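PDB 1YAC: YCAC GENE product, which forms an octameric hydrolase of unknown specificity, a three-layer alpha-beta-alpha sandwich related to isochorismatase and CSHase. Local coordinates for residues V135-S140 against L162-G167; V6-N11 against Q107-G112; C118-A123 against D153-A158; G112-V117 against S140-E145. All coordinates share one frame; numbering follows the deposited sequence.

Contacts 1, 2 and 4 lie at the neighbouring strands 107-112, 132-136 and 161-163 of the parallel sheet or at their ends, while contact 3 pairs helices 115-128 and 145-158, packed on that sheet. Contact 2 ties the N-terminal loop to the start of strand 107-112; it ends where contact 4 begins, at Gly112, and before contacts 1 and 3 open. Contacts 1, 3 and 4 interleave along the chain between residues 112 and 167, and contact 4 shares Ser140 with contact 1. Centres of contacts 1 and 2 are about 10 Å apart, those of contacts 2 and 4 about 19 Å. Each contact also touches a neighbouring subunit, so some of the same residues serve both the fold and subunit contacts.

Contact 1 (V135-S140 against L162-G167); sequences VVTDAS and LMTWFG
Asp138 and Trp165 meet where two neighbouring parallel strands end, one in a type I turn from Val136 to Ala139, the other at the start of a helix. CG of Asp138 lies between its own backbone N and carbonyl carbon (chi1 66°). OD1 accepts from Trp165 N at 2.9 Å, on its syn side and 17° out of the carboxylate plane. OD2 lies 3.4 Å from Trp165 CD1 and accepts a hydrogen bond from a water that in turn accepts from Phe166 N. A short acid suits this place, since its negative charge would favour the helix N-terminus, where Thr164 makes no capping bond. An alanine at Asp138 would probably leave Trp165 N without its acceptor and the water without one of its anchors. The side chains of Thr164 and Asp138 cross at about a right angle, and Thr164 CG2 packs 3.3 Å from Thr137 OG1, a hydroxyl bonded to Ser150 of a second subunit. In the backbone, Met163 N donates to Val135 O at 2.8 Å and Thr137 N to Met163 O at 2.8 Å. Val136 turns CG1 anti to its N, 4.1 Å from Trp165 CB. This is one joint of the beta-alpha-beta unit of strand 132-136, helix 145-158 and strand 161-163: Val135 and Leu162 face helix 145-158, while Val136 and Trp165 pack on helix 33-49, whose Asn39 bonds Trp165 NE1.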
loop_
_atom_site.group_PDB
_atom_site.type_symbol
_atom_site.label_atom_id
_atom_site.label_comp_id
_atom_site.label_asym_id
_atom_site.label_seq_id
_atom_site.Cartn_x
_atom_site.Cartn_y
_atom_site.Cartn_z
ATOM N N VAL A 135 -11.624 -13.942 -19.456
ATOM C CA VAL A 135 -10.239 -13.514 -19.264
ATOM C C VAL A 135 -9.722 -13.972 -17.905
ATOM O O VAL A 135 -10.398 -13.774 -16.891
ATOM C CB VAL A 135 -10.146 -11.969 -19.351
ATOM C CG1 VAL A 135 -8.741 -11.484 -19.018
ATOM C CG2 VAL A 135 -10.564 -11.513 -20.747
ATOM N N VAL A 136 -8.566 -14.636 -17.877
ATOM C CA VAL A 136 -7.989 -15.080 -16.607
ATOM C C VAL A 136 -7.070 -13.936 -16.168
ATOM O O VAL A 136 -5.894 -13.876 -16.537
ATOM C CB VAL A 136 -7.207 -16.398 -16.757
ATOM C CG1 VAL A 136 -6.956 -16.996 -15.398
ATOM C CG2 VAL A 136 -7.988 -17.388 -17.606
ATOM N N THR A 137 -7.612 -13.055 -15.337
ATOM C CA THR A 137 -6.904 -11.857 -14.899
ATOM C C THR A 137 -5.694 -12.082 -14.009
ATOM O O THR A 137 -4.839 -11.198 -13.896
ATOM C CB THR A 137 -7.862 -10.866 -14.211
ATOM O OG1 THR A 137 -8.414 -11.473 -13.042
ATOM C CG2 THR A 137 -8.995 -10.475 -15.153
ATOM N N ASP A 138 -5.660 -13.218 -13.311
ATOM C CA ASP A 138 -4.511 -13.500 -12.462
ATOM C C ASP A 138 -3.416 -14.329 -13.148
ATOM O O ASP A 138 -2.384 -14.618 -12.537
ATOM C CB ASP A 138 -4.922 -14.041 -11.082
ATOM C CG ASP A 138 -5.584 -15.401 -11.135
ATOM O OD1 ASP A 138 -5.954 -15.877 -12.233
ATOM O OD2 ASP A 138 -5.747 -15.998 -10.047
ATOM N N ALA A 139 -3.633 -14.679 -14.419
ATOM C CA ALA A 139 -2.637 -15.398 -15.217
ATOM C C ALA A 139 -2.223 -14.518 -16.421
ATOM O O ALA A 139 -1.626 -15.002 -17.388
ATOM C CB ALA A 139 -3.173 -16.748 -15.691
ATOM N N SER A 140 -2.607 -13.244 -16.373
ATOM C CA SER A 140 -2.273 -12.259 -17.404
ATOM C C SER A 140 -1.495 -11.180 -16.665
ATOM O O SER A 140 -1.837 -10.852 -15.533
ATOM C CB SER A 140 -3.541 -11.667 -18.014
ATOM O OG SER A 140 -4.302 -12.684 -18.659
ATOM N N LEU A 162 -14.579 -11.411 -16.490
ATOM C CA LEU A 162 -13.294 -11.415 -15.808
ATOM C C LEU A 162 -13.316 -12.512 -14.766
ATOM O O LEU A 162 -14.190 -12.536 -13.905
ATOM C CB LEU A 162 -13.029 -10.055 -15.143
ATOM C CG LEU A 162 -13.084 -8.817 -16.045
ATOM C CD1 LEU A 162 -12.629 -7.625 -15.235
ATOM C CD2 LEU A 162 -12.221 -8.980 -17.294
ATOM N N MET A 163 -12.378 -13.444 -14.885
ATOM C CA MET A 163 -12.283 -14.560 -13.965
ATOM C C MET A 163 -10.828 -14.784 -13.529
ATOM O O MET A 163 -9.896 -14.127 -14.017
ATOM C CB MET A 163 -12.866 -15.829 -14.624
ATOM C CG MET A 163 -14.426 -15.873 -14.630
ATOM S SD MET A 163 -15.040 -17.387 -15.311
ATOM C CE MET A 163 -15.017 -18.436 -13.916
ATOM N N THR A 164 -10.648 -15.656 -12.548
ATOM C CA THR A 164 -9.313 -15.981 -12.060
ATOM C C THR A 164 -9.178 -17.501 -12.143
ATOM O O THR A 164 -10.194 -18.202 -12.154
ATOM C CB THR A 164 -9.058 -15.362 -10.657
ATOM O OG1 THR A 164 -10.223 -15.497 -9.838
ATOM C CG2 THR A 164 -8.764 -13.859 -10.818
ATOM N N TRP A 165 -7.952 -18.015 -12.197
ATOM C CA TRP A 165 -7.770 -19.448 -12.406
ATOM C C TRP A 165 -8.516 -20.415 -11.506
ATOM O O TRP A 165 -9.069 -21.393 -11.998
ATOM C CB TRP A 165 -6.279 -19.836 -12.572
ATOM C CG TRP A 165 -5.515 -20.024 -11.301
ATOM C CD1 TRP A 165 -4.654 -19.135 -10.719
ATOM C CD2 TRP A 165 -5.557 -21.170 -10.441
ATOM N NE1 TRP A 165 -4.164 -19.658 -9.543
ATOM C CE2 TRP A 165 -4.704 -20.906 -9.349
ATOM C CE3 TRP A 165 -6.240 -22.397 -10.486
ATOM C CZ2 TRP A 165 -4.513 -21.822 -8.308
ATOM C CZ3 TRP A 165 -6.054 -23.306 -9.455
ATOM C CH2 TRP A 165 -5.197 -23.014 -8.378
ATOM N N PHE A 166 -8.552 -20.152 -10.203
ATOM C CA PHE A 166 -9.245 -21.060 -9.290
ATOM C C PHE A 166 -10.741 -21.061 -9.621
ATOM O O PHE A 166 -11.369 -22.128 -9.682
ATOM C CB PHE A 166 -8.989 -20.666 -7.832
ATOM C CG PHE A 166 -9.710 -21.530 -6.829
ATOM C CD1 PHE A 166 -9.181 -22.759 -6.437
ATOM C CD2 PHE A 166 -10.898 -21.092 -6.244
ATOM C CE1 PHE A 166 -9.819 -23.534 -5.472
ATOM C CE2 PHE A 166 -11.542 -21.861 -5.281
ATOM C CZ PHE A 166 -10.998 -23.083 -4.895
ATOM N N GLY A 167 -11.284 -19.871 -9.889
ATOM C CA GLY A 167 -12.682 -19.757 -10.266
ATOM C C GLY A 167 -12.957 -20.516 -11.562
ATOM O O GLY A 167 -13.976 -21.210 -11.686
HETATM O O HOH W 1 -7.151 -18.030 -8.726
#

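Contact 2 (V6-N11 against Q107-G112); sequences VRLDKN and QLIIAG
Arg7, Leu8 and Asp9 run past the beginning of strand 107-112 without pairing with it: the nearest CA atoms, of Leu8 and Gln107, are 7.1 Å apart, too far for backbone bonding. Leu8 and Asp9 are nonetheless extended, which presents the C=O of Arg7 and the N-H of Asp9 to a single partner. That partner is the side-chain amide of Gln107. Its chain is stretched out beyond CG (chi2 175°), carrying the amide to the loop. NE2 donates to Arg7 O at 2.9 Å, coming from above the carbonyl plane, and OE1 accepts from Asp9 N at 2.8 Å, in its own carbonyl plane and on a lone pair. Glutamine suits the place because it offers one donor and one acceptor together, as a peptide group does, and the two bonds fix which way round the amide lies. A leucine at Gln107 would probably leave Arg7 O and Asp9 N without these partners and weaken the tie between loop and strand. Leu8 CD2 lies 3.8 Å from Ile109 CG1 and also touches Gln107 OE1. Asp9 OD1 accepts from Asn11 N, closing an Asx turn, and Arg7 reaches outward to a salt bridge with Asp92 of a second subunit. Within the chain, Leu8 touches Phe134 of strand 132-136 and Val168 and Leu172 of helix 165-173, and Ile109 rests on Ala13 and Val15 of strand 13-18.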
loop_
_atom_site.group_PDB
_atom_site.type_symbol
_atom_site.label_atom_id
_atom_site.label_comp_id
_atom_site.label_asym_id
_atom_site.label_seq_id
_atom_site.Cartn_x
_atom_site.Cartn_y
_atom_site.Cartn_z
ATOM N N VAL A 6 -23.779 -17.214 -18.074
ATOM C CA VAL A 6 -23.018 -17.859 -19.150
ATOM C C VAL A 6 -21.763 -18.438 -18.486
ATOM O O VAL A 6 -20.728 -17.770 -18.361
ATOM C CB VAL A 6 -22.651 -16.831 -20.270
ATOM C CG1 VAL A 6 -21.864 -17.501 -21.410
ATOM C CG2 VAL A 6 -23.915 -16.183 -20.807
ATOM N N ARG A 7 -21.894 -19.670 -18.001
ATOM C CA ARG A 7 -20.806 -20.343 -17.307
ATOM C C ARG A 7 -19.984 -21.303 -18.149
ATOM O O ARG A 7 -20.488 -21.909 -19.099
ATOM C CB ARG A 7 -21.332 -21.048 -16.060
ATOM C CG ARG A 7 -22.421 -22.082 -16.279
ATOM C CD ARG A 7 -22.613 -22.849 -14.969
ATOM N NE ARG A 7 -23.778 -23.729 -14.952
ATOM C CZ ARG A 7 -24.122 -24.483 -13.911
ATOM N NH1 ARG A 7 -23.397 -24.467 -12.800
ATOM N NH2 ARG A 7 -25.186 -25.267 -13.981
ATOM N N LEU A 8 -18.707 -21.419 -17.795
ATOM C CA LEU A 8 -17.775 -22.294 -18.489
ATOM C C LEU A 8 -18.279 -23.722 -18.516
ATOM O O LEU A 8 -18.790 -24.239 -17.524
ATOM C CB LEU A 8 -16.398 -22.241 -17.837
ATOM C CG LEU A 8 -15.622 -20.944 -18.070
ATOM C CD1 LEU A 8 -14.368 -20.920 -17.166
ATOM C CD2 LEU A 8 -15.240 -20.825 -19.548
ATOM N N ASP A 9 -18.132 -24.325 -19.687
ATOM C CA ASP A 9 -18.567 -25.680 -19.966
ATOM C C ASP A 9 -17.315 -26.390 -20.465
ATOM O O ASP A 9 -16.800 -26.072 -21.534
ATOM C CB ASP A 9 -19.643 -25.608 -21.049
ATOM C CG ASP A 9 -20.198 -26.965 -21.443
ATOM O OD1 ASP A 9 -19.583 -28.019 -21.146
ATOM O OD2 ASP A 9 -21.266 -26.962 -22.093
ATOM N N LYS A 10 -16.856 -27.386 -19.709
ATOM C CA LYS A 10 -15.622 -28.096 -20.071
ATOM C C LYS A 10 -15.661 -28.763 -21.451
ATOM O O LYS A 10 -14.632 -29.182 -21.945
ATOM C CB LYS A 10 -15.218 -29.111 -19.017
ATOM C CG LYS A 10 -16.190 -30.254 -18.815
ATOM C CD LYS A 10 -15.585 -31.315 -17.915
ATOM C CE LYS A 10 -16.531 -32.509 -17.784
ATOM N NZ LYS A 10 -15.861 -33.698 -17.158
ATOM N N ASN A 11 -16.848 -28.857 -22.052
ATOM C CA ASN A 11 -16.985 -29.426 -23.370
ATOM C C ASN A 11 -17.154 -28.382 -24.465
ATOM O O ASN A 11 -17.191 -28.714 -25.630
ATOM C CB ASN A 11 -18.190 -30.373 -23.388
ATOM C CG ASN A 11 -18.059 -31.639 -22.547
ATOM O OD1 ASN A 11 -18.040 -31.636 -21.348
ATOM N ND2 ASN A 11 -17.916 -32.748 -23.220
ATOM N N GLN A 107 -16.668 -20.992 -26.188
ATOM C CA GLN A 107 -16.071 -20.234 -25.093
ATOM C C GLN A 107 -14.561 -20.225 -25.202
ATOM O O GLN A 107 -13.948 -21.261 -25.456
ATOM C CB GLN A 107 -16.486 -20.849 -23.762
ATOM C CG GLN A 107 -17.998 -20.966 -23.590
ATOM C CD GLN A 107 -18.374 -21.691 -22.322
ATOM O OE1 GLN A 107 -17.597 -22.489 -21.781
ATOM N NE2 GLN A 107 -19.575 -21.434 -21.840
ATOM N N LEU A 108 -13.962 -19.063 -24.978
ATOM C CA LEU A 108 -12.512 -18.931 -25.044
ATOM C C LEU A 108 -12.009 -18.403 -23.718
ATOM O O LEU A 108 -12.467 -17.356 -23.249
ATOM C CB LEU A 108 -12.096 -17.952 -26.142
ATOM C CG LEU A 108 -12.624 -18.226 -27.548
ATOM C CD1 LEU A 108 -12.062 -17.179 -28.533
ATOM C CD2 LEU A 108 -12.225 -19.641 -27.960
ATOM N N ILE A 109 -11.082 -19.141 -23.119
ATOM C CA ILE A 109 -10.456 -18.766 -21.849
ATOM C C ILE A 109 -9.119 -18.185 -22.291
ATOM O O ILE A 109 -8.272 -18.905 -22.840
ATOM C CB ILE A 109 -10.247 -20.012 -20.969
ATOM C CG1 ILE A 109 -11.601 -20.626 -20.616
ATOM C CG2 ILE A 109 -9.454 -19.652 -19.712
ATOM C CD1 ILE A 109 -11.509 -22.019 -20.042
ATOM N N ILE A 110 -8.920 -16.891 -22.060
ATOM C CA ILE A 110 -7.705 -16.235 -22.525
ATOM C C ILE A 110 -6.828 -15.649 -21.422
ATOM O O ILE A 110 -7.332 -15.046 -20.475
ATOM C CB ILE A 110 -8.067 -15.088 -23.495
ATOM C CG1 ILE A 110 -9.084 -15.568 -24.531
ATOM C CG2 ILE A 110 -6.812 -14.583 -24.211
ATOM C CD1 ILE A 110 -9.545 -14.473 -25.518
ATOM N N ALA A 111 -5.513 -15.805 -21.580
ATOM C CA ALA A 111 -4.538 -15.261 -20.631
ATOM C C ALA A 111 -3.266 -14.992 -21.418
ATOM O O ALA A 111 -3.039 -15.618 -22.455
ATOM C CB ALA A 111 -4.273 -16.246 -19.507
ATOM N N GLY A 112 -2.419 -14.089 -20.928
ATOM C CA GLY A 112 -1.198 -13.770 -21.651
ATOM C C GLY A 112 -0.534 -12.489 -21.183
ATOM O O GLY A 112 -0.887 -11.957 -20.129
#

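Contact 3 (C118-A123 against D153-A158); sequences CVAFPA and DRMSQA. Unlike the reference sequence in segment 153-158: Met155 (reference Leu).
Met155 and Ala120 form the close-packed part of a helix pair in the three-layer alpha-beta-alpha sandwich. Segments 118-123 of helix 115-128 and 153-158 of helix 145-158 run nearly parallel, their local axes 10.1 Å apart at closest approach and 18° apart in direction, and both belong to the layer that covers one face of the parallel sheet. The two are bridged by side chains, chiefly by one long, flexible thioether. Met155, where the reference sequence has leucine, keeps its chain straight as far as the sulfur (chi2 -178°), which carries SD across to helix 115-128. There it finds small neighbours: Ala120 and Ala123 each offer only a methyl group, the latter with CB 4.3 Å from SD, so the sulfur can settle close to the helix backbone. Val119 closes the sheet side, its CG1 4.1 Å from SD and its chain crossing that of Met155 at about a right angle; Val135 of strand 132-136 packs against both residues. The other side is much looser. Arg154 stretches from CG to NE, and a single atom, NH1, comes within 3.8 Å of Phe121 CE1. CE1 of the ring comes up at the edge of the guanidinium, near its plane, with the two planes 89° apart. The polar end of Arg154 is held by a third subunit, whose Gln161 bonds to NE and whose Glu171 forms a salt bridge with NH1; an arginine suits a place where polar partners come from another chain. Back on the tight side, the closest approach is to the backbone itself, Met155 SD lying 3.7 Å from CA of Ala120.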
loop_
_atom_site.group_PDB
_atom_site.type_symbol
_atom_site.label_atom_id
_atom_site.label_comp_id
_atom_site.label_asym_id
_atom_site.label_seq_id
_atom_site.Cartn_x
_atom_site.Cartn_y
_atom_site.Cartn_z
ATOM N N CYS A 118 -1.762 -8.089 -25.650
ATOM C CA CYS A 118 -1.887 -9.466 -26.103
ATOM C C CYS A 118 -3.114 -10.213 -25.624
ATOM O O CYS A 118 -3.498 -11.206 -26.237
ATOM C CB CYS A 118 -0.605 -10.241 -25.862
ATOM S SG CYS A 118 0.742 -9.461 -26.746
ATOM N N VAL A 119 -3.717 -9.761 -24.525
ATOM C CA VAL A 119 -4.939 -10.384 -24.043
ATOM C C VAL A 119 -6.144 -9.588 -24.540
ATOM O O VAL A 119 -7.006 -10.121 -25.236
ATOM C CB VAL A 119 -4.989 -10.480 -22.506
ATOM C CG1 VAL A 119 -6.364 -11.003 -22.045
ATOM C CG2 VAL A 119 -3.898 -11.426 -22.026
ATOM N N ALA A 120 -6.175 -8.297 -24.226
ATOM C CA ALA A 120 -7.300 -7.444 -24.624
ATOM C C ALA A 120 -7.612 -7.388 -26.115
ATOM O O ALA A 120 -8.780 -7.506 -26.503
ATOM C CB ALA A 120 -7.112 -6.020 -24.077
ATOM N N PHE A 121 -6.593 -7.223 -26.961
ATOM C CA PHE A 121 -6.857 -7.111 -28.403
ATOM C C PHE A 121 -7.596 -8.350 -28.941
ATOM O O PHE A 121 -8.694 -8.221 -29.519
ATOM C CB PHE A 121 -5.576 -6.807 -29.198
ATOM C CG PHE A 121 -4.954 -5.451 -28.897
ATOM C CD1 PHE A 121 -5.497 -4.595 -27.934
ATOM C CD2 PHE A 121 -3.804 -5.045 -29.569
ATOM C CE1 PHE A 121 -4.897 -3.347 -27.639
ATOM C CE2 PHE A 121 -3.200 -3.800 -29.282
ATOM C CZ PHE A 121 -3.750 -2.954 -28.313
ATOM N N PRO A 122 -7.026 -9.561 -28.747
ATOM C CA PRO A 122 -7.760 -10.719 -29.264
ATOM C C PRO A 122 -9.074 -10.967 -28.513
ATOM O O PRO A 122 -10.036 -11.483 -29.099
ATOM C CB PRO A 122 -6.747 -11.858 -29.127
ATOM C CG PRO A 122 -5.855 -11.412 -28.021
ATOM C CD PRO A 122 -5.682 -9.956 -28.290
ATOM N N ALA A 123 -9.135 -10.603 -27.228
ATOM C CA ALA A 123 -10.392 -10.778 -26.482
ATOM C C ALA A 123 -11.495 -9.935 -27.145
ATOM O O ALA A 123 -12.599 -10.420 -27.377
ATOM C CB ALA A 123 -10.231 -10.375 -25.004
ATOM N N ASP A 153 -11.382 -2.616 -17.505
ATOM C CA ASP A 153 -12.525 -1.783 -17.838
ATOM C C ASP A 153 -12.905 -1.955 -19.305
ATOM O O ASP A 153 -14.075 -2.198 -19.643
ATOM C CB ASP A 153 -12.212 -0.312 -17.555
ATOM C CG ASP A 153 -13.436 0.580 -17.747
ATOM O OD1 ASP A 153 -13.683 1.019 -18.885
ATOM O OD2 ASP A 153 -14.167 0.818 -16.765
ATOM N N ARG A 154 -11.901 -1.890 -20.170
ATOM C CA ARG A 154 -12.121 -2.019 -21.609
ATOM C C ARG A 154 -12.705 -3.384 -22.001
ATOM O O ARG A 154 -13.645 -3.458 -22.797
ATOM C CB ARG A 154 -10.822 -1.746 -22.376
ATOM C CG ARG A 154 -11.062 -1.435 -23.857
ATOM C CD ARG A 154 -9.766 -1.203 -24.617
ATOM N NE ARG A 154 -10.051 -0.727 -25.970
ATOM C CZ ARG A 154 -9.203 -0.803 -26.988
ATOM N NH1 ARG A 154 -7.999 -1.337 -26.816
ATOM N NH2 ARG A 154 -9.565 -0.354 -28.181
ATOM N N MET A 155 -12.178 -4.461 -21.421
ATOM C CA MET A 155 -12.671 -5.798 -21.735
ATOM C C MET A 155 -14.071 -6.048 -21.167
ATOM O O MET A 155 -14.949 -6.581 -21.855
ATOM C CB MET A 155 -11.675 -6.862 -21.263
ATOM C CG MET A 155 -10.341 -6.782 -21.998
ATOM S SD MET A 155 -9.166 -8.043 -21.516
ATOM C CE MET A 155 -8.707 -7.537 -19.856
ATOM N N SER A 156 -14.297 -5.609 -19.935
ATOM C CA SER A 156 -15.595 -5.770 -19.286
ATOM C C SER A 156 -16.683 -5.001 -20.054
ATOM O O SER A 156 -17.780 -5.516 -20.273
ATOM C CB SER A 156 -15.520 -5.269 -17.839
ATOM O OG SER A 156 -16.730 -5.534 -17.154
ATOM N N GLN A 157 -16.336 -3.785 -20.473
ATOM C CA GLN A 157 -17.194 -2.871 -21.233
ATOM C C GLN A 157 -17.678 -3.594 -22.506
ATOM O O GLN A 157 -18.849 -3.493 -22.888
ATOM C CB GLN A 157 -16.356 -1.607 -21.566
ATOM C CG GLN A 157 -17.005 -0.473 -22.384
ATOM C CD GLN A 157 -16.074 0.774 -22.556
ATOM O OE1 GLN A 157 -15.004 0.698 -23.182
ATOM N NE2 GLN A 157 -16.511 1.923 -22.027
ATOM N N ALA A 158 -16.793 -4.389 -23.101
ATOM C CA ALA A 158 -17.107 -5.127 -24.324
ATOM C C ALA A 158 -17.894 -6.408 -24.087
ATOM O O ALA A 158 -18.370 -7.023 -25.034
ATOM C CB ALA A 158 -15.832 -5.445 -25.077
#

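Contact 4 (G112-V117 against S140-E145); sequences GVVTEV and SGTFNE
Glu116 and Thr142 come together through their torsions. CG of Glu116 lies between its backbone N and carbonyl carbon (chi1 76°) and the chain bends again at chi2 (-85°), folding the carboxylate toward the loop, while OG1 of Thr142 stands anti to its own backbone N (chi1 -179°). Thr142 OG1 donates to Glu116 OE1 at a short 2.6 Å, on the syn side of the carboxylate, and also bonds to Thr147. The other oxygen, OE2, lies in the plane of the Phe143 ring at its edge, 3.3 Å from CE2, where aromatic C-H groups are slightly positive; Phe166 of a third subunit packs edge-to-face with that ring. Segment 112-117 leads from strand 107-112 into helix 115-128, and segment 140-145 is the loop after strand 132-136; both lie at the C-terminal ends of adjacent parallel strands, where alpha/beta enzymes usually carry their active sites, and the cis peptide before Val114 is consistent with the non-proline cis bond of isochorismatase relatives. The backbones are joined by Gly141 N to Gly112 O at 3.2 Å and by Thr115 N to Gly141 O at 2.9 Å. Glycine suits position 112, whose backbone angles would jam a CB against the preceding carbonyl. Ser140 OG, its proton given to Val136 O, accepts from Gly112 N at 3.3 Å. Thr115 OG1 donates at 2.7 Å to a water oxygen, and that water donates to Ser140 O.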
loop_
_atom_site.group_PDB
_atom_site.type_symbol
_atom_site.label_atom_id
_atom_site.label_comp_id
_atom_site.label_asym_id
_atom_site.label_seq_id
_atom_site.Cartn_x
_atom_site.Cartn_y
_atom_site.Cartn_z
ATOM N N GLY A 112 -2.419 -14.089 -20.928
ATOM C CA GLY A 112 -1.198 -13.770 -21.651
ATOM C C GLY A 112 -0.534 -12.489 -21.183
ATOM O O GLY A 112 -0.887 -11.957 -20.129
ATOM N N VAL A 113 0.457 -12.011 -21.934
ATOM C CA VAL A 113 1.150 -10.784 -21.563
ATOM C C VAL A 113 1.502 -9.955 -22.795
ATOM O O VAL A 113 1.787 -10.515 -23.855
ATOM C CB VAL A 113 2.404 -11.026 -20.610
ATOM C CG1 VAL A 113 2.652 -12.493 -20.324
ATOM C CG2 VAL A 113 3.665 -10.321 -21.111
ATOM N N VAL A 114 1.302 -8.638 -22.753
ATOM C CA VAL A 114 0.761 -7.864 -21.629
ATOM C C VAL A 114 -0.764 -7.835 -21.703
ATOM O O VAL A 114 -1.356 -7.865 -22.779
ATOM C CB VAL A 114 1.346 -6.427 -21.522
ATOM C CG1 VAL A 114 2.851 -6.498 -21.264
ATOM C CG2 VAL A 114 1.039 -5.599 -22.756
ATOM N N THR A 115 -1.386 -7.770 -20.536
ATOM C CA THR A 115 -2.863 -7.751 -20.409
ATOM C C THR A 115 -3.630 -6.846 -21.365
ATOM O O THR A 115 -4.527 -7.304 -22.064
ATOM C CB THR A 115 -3.301 -7.435 -18.940
ATOM O OG1 THR A 115 -2.463 -8.119 -18.037
ATOM C CG2 THR A 115 -4.685 -7.883 -18.669
ATOM N N GLU A 116 -3.182 -5.592 -21.476
ATOM C CA GLU A 116 -3.884 -4.592 -22.294
ATOM C C GLU A 116 -3.632 -4.681 -23.815
ATOM O O GLU A 116 -4.250 -3.947 -24.587
ATOM C CB GLU A 116 -3.583 -3.181 -21.798
ATOM C CG GLU A 116 -2.183 -2.630 -22.179
ATOM C CD GLU A 116 -1.064 -3.040 -21.223
ATOM O OE1 GLU A 116 -1.186 -4.079 -20.543
ATOM O OE2 GLU A 116 -0.050 -2.312 -21.164
ATOM N N VAL A 117 -2.716 -5.568 -24.221
ATOM C CA VAL A 117 -2.411 -5.736 -25.634
ATOM C C VAL A 117 -2.617 -7.178 -26.095
ATOM O O VAL A 117 -3.594 -7.485 -26.772
ATOM C CB VAL A 117 -0.962 -5.303 -25.966
ATOM C CG1 VAL A 117 -0.610 -5.677 -27.413
ATOM C CG2 VAL A 117 -0.818 -3.800 -25.771
ATOM N N SER A 140 -2.607 -13.244 -16.373
ATOM C CA SER A 140 -2.273 -12.259 -17.404
ATOM C C SER A 140 -1.495 -11.180 -16.665
ATOM O O SER A 140 -1.837 -10.852 -15.533
ATOM C CB SER A 140 -3.541 -11.667 -18.014
ATOM O OG SER A 140 -4.302 -12.684 -18.659
ATOM N N GLY A 141 -0.432 -10.661 -17.271
ATOM C CA GLY A 141 0.374 -9.671 -16.572
ATOM C C GLY A 141 0.693 -8.432 -17.372
ATOM O O GLY A 141 0.698 -8.456 -18.611
ATOM N N THR A 142 0.977 -7.340 -16.674
ATOM C CA THR A 142 1.281 -6.095 -17.352
ATOM C C THR A 142 2.187 -5.215 -16.501
ATOM O O THR A 142 2.660 -5.642 -15.434
ATOM C CB THR A 142 -0.029 -5.356 -17.755
ATOM O OG1 THR A 142 0.284 -4.138 -18.445
ATOM C CG2 THR A 142 -0.894 -5.071 -16.523
ATOM N N PHE A 143 2.433 -3.996 -16.981
ATOM C CA PHE A 143 3.318 -3.044 -16.316
ATOM C C PHE A 143 2.945 -2.655 -14.882
ATOM O O PHE A 143 3.775 -2.741 -13.979
ATOM C CB PHE A 143 3.440 -1.759 -17.158
ATOM C CG PHE A 143 3.852 -2.001 -18.583
ATOM C CD1 PHE A 143 5.199 -2.157 -18.924
ATOM C CD2 PHE A 143 2.889 -2.107 -19.590
ATOM C CE1 PHE A 143 5.582 -2.423 -20.242
ATOM C CE2 PHE A 143 3.257 -2.375 -20.914
ATOM C CZ PHE A 143 4.603 -2.534 -21.240
ATOM N N ASN A 144 1.688 -2.277 -14.664
ATOM C CA ASN A 144 1.264 -1.809 -13.356
ATOM C C ASN A 144 -0.255 -1.875 -13.237
ATOM O O ASN A 144 -0.929 -2.312 -14.167
ATOM C CB ASN A 144 1.775 -0.367 -13.131
ATOM C CG ASN A 144 1.369 0.585 -14.254
ATOM O OD1 ASN A 144 0.186 0.835 -14.455
ATOM N ND2 ASN A 144 2.357 1.104 -15.003
ATOM N N GLU A 145 -0.783 -1.450 -12.086
ATOM C CA GLU A 145 -2.220 -1.492 -11.832
ATOM C C GLU A 145 -3.049 -0.610 -12.743
ATOM O O GLU A 145 -4.201 -0.944 -13.043
ATOM C CB GLU A 145 -2.533 -1.247 -10.348
ATOM C CG GLU A 145 -2.094 -2.433 -9.477
ATOM C CD GLU A 145 -2.423 -2.273 -7.992
ATOM O OE1 GLU A 145 -3.231 -1.387 -7.635
ATOM O OE2 GLU A 145 -1.873 -3.046 -7.173
HETATM O O HOH W 2 -2.423 -8.039 -15.342
#